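Local coordinates for protein putative methyltransferase from antibiotic biosynthesis pathway (Anabaena variabilis ATCC 29413, PDB 3EGE) that probably catalyses the transfer of methyl groups from S-adenosylmethionine to an acceptor, at residues L110-S113 / F114-Q118. Residues are numbered along the deposited sequence; the frame is centred on the assembly and turned at random.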
# COMPACT_ATOMS: atom_id res chain seq x y z
N LEU A 110 -12.31 -10.93 1.03
CA LEU A 110 -12.15 -9.65 1.75
C LEU A 110 -13.04 -9.50 2.98
O LEU A 110 -12.59 -8.99 4.00
CB LEU A 110 -12.35 -8.45 0.80
CG LEU A 110 -11.96 -7.04 1.27
CD1 LEU A 110 -10.50 -6.97 1.72
CD2 LEU A 110 -12.24 -6.02 0.16
N GLU A 111 -14.28 -9.99 2.88
CA GLU A 111 -15.24 -9.91 3.97
C GLU A 111 -14.78 -10.72 5.18
O GLU A 111 -14.69 -10.19 6.28
CB GLU A 111 -16.63 -10.33 3.47
CG GLU A 111 -17.74 -10.21 4.52
CD GLU A 111 -19.05 -9.63 3.98
OE1 GLU A 111 -19.29 -9.67 2.75
OE2 GLU A 111 -19.85 -9.10 4.81
N LYS A 112 -14.45 -11.98 4.96
CA LYS A 112 -13.92 -12.85 6.02
C LYS A 112 -12.60 -12.29 6.62
O LYS A 112 -12.39 -12.40 7.83
CB LYS A 112 -13.73 -14.29 5.47
CG LYS A 112 -13.21 -15.33 6.49
CD LYS A 112 -14.22 -15.67 7.59
CE LYS A 112 -13.55 -16.36 8.77
NZ LYS A 112 -12.67 -17.50 8.36
N SER A 113 -11.74 -11.69 5.78
CA SER A 113 -10.50 -11.03 6.26
C SER A 113 -10.82 -9.86 7.21
O SER A 113 -10.16 -9.69 8.25
CB SER A 113 -9.62 -10.55 5.11
OG SER A 113 -9.25 -11.66 4.31
N PHE A 114 -11.86 -9.10 6.87
CA PHE A 114 -12.34 -8.03 7.73
C PHE A 114 -12.88 -8.55 9.06
O PHE A 114 -12.51 -8.03 10.11
CB PHE A 114 -13.36 -7.15 7.02
CG PHE A 114 -12.80 -6.24 5.96
CD1 PHE A 114 -11.42 -5.91 5.86
CD2 PHE A 114 -13.69 -5.57 5.13
CE1 PHE A 114 -10.97 -5.00 4.91
CE2 PHE A 114 -13.24 -4.65 4.19
CZ PHE A 114 -11.89 -4.36 4.08
N GLN A 115 -13.72 -9.60 8.98
CA GLN A 115 -14.25 -10.30 10.17
C GLN A 115 -13.14 -10.80 11.08
O GLN A 115 -13.25 -10.69 12.30
CB GLN A 115 -15.14 -11.48 9.75
CG GLN A 115 -16.41 -11.08 9.04
CD GLN A 115 -17.10 -12.21 8.32
OE1 GLN A 115 -16.82 -13.39 8.55
NE2 GLN A 115 -18.03 -11.86 7.45
N GLU A 116 -12.08 -11.34 10.45
CA GLU A 116 -10.86 -11.79 11.16
C GLU A 116 -10.14 -10.65 11.90
O GLU A 116 -9.64 -10.87 13.00
CB GLU A 116 -9.87 -12.50 10.20
CG GLU A 116 -10.19 -13.94 9.81
CD GLU A 116 -10.10 -14.89 10.98
OE1 GLU A 116 -11.10 -15.04 11.74
OE2 GLU A 116 -9.03 -15.50 11.15
N MSE A 117 -10.06 -9.47 11.29
CA MSE A 117 -9.44 -8.30 11.93
C MSE A 117 -10.22 -7.89 13.16
O MSE A 117 -9.63 -7.65 14.21
CB MSE A 117 -9.33 -7.11 10.98
CG MSE A 117 -8.35 -7.35 9.82
SE MSE A 117 -8.39 -5.92 8.58
CE MSE A 117 -7.12 -6.64 7.18
N GLN A 118 -11.55 -7.85 13.03
CA GLN A 118 -12.43 -7.55 14.15
C GLN A 118 -12.31 -8.59 15.28
O GLN A 118 -12.37 -8.24 16.45
CB GLN A 118 -13.89 -7.39 13.66
CG GLN A 118 -14.92 -7.05 14.76
CD GLN A 118 -14.59 -5.78 15.57
OE1 GLN A 118 -14.15 -4.75 15.02
NE2 GLN A 118 -14.86 -5.84 16.86
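E116 N donates to K112 O at 2.8 Å, the shortest of four i to i+4 backbone bonds that bind 110-113 to 114-118 in helix 110-120. Its neighbour, Q115 N to E111 O, is the straightest, with an N-H...O angle of 168°. L110 lies over one face of the F114 ring and also touches I104. Its CD1 makes a CH-pi contact 4.1 Å from the ring centroid, and CG sits above the same face, offset toward the rim. F114, with CG beside its backbone N (chi1 -73°), slants back toward the preceding turn and so brings its ring to the leucine. L128 of strand 126-131 and L164 and L165 of helix 158-169 also pack against this ring, while the side chain of M117, here selenomethionine, reaches strands 97-101 and 126-131. The polar residues lie on other flanks. E111 CG passes 3.4 Å from Q115 NE2, the carboxylate and amide planes turned 65° apart, and both head groups hydrogen-bond to N168. The aliphatic part of K112 lies across Q115, its CD 3.6 Å from OE1. K112 NZ stays 4.5 Å from E116 OE1, beyond a salt bridge; the lysine bonds to E86 O, whereas the glutamate pairs with R119 and receives L88 N. Within this Rossmann-like methyltransferase domain, the beta-alpha-beta crossover thus has an amphipathic helix: F114 and M117 pack on the sheet, while E111, K112, Q115 and E116 find their main polar partners outside 110-118, although the opposite charges of K112 and E116 probably still attract.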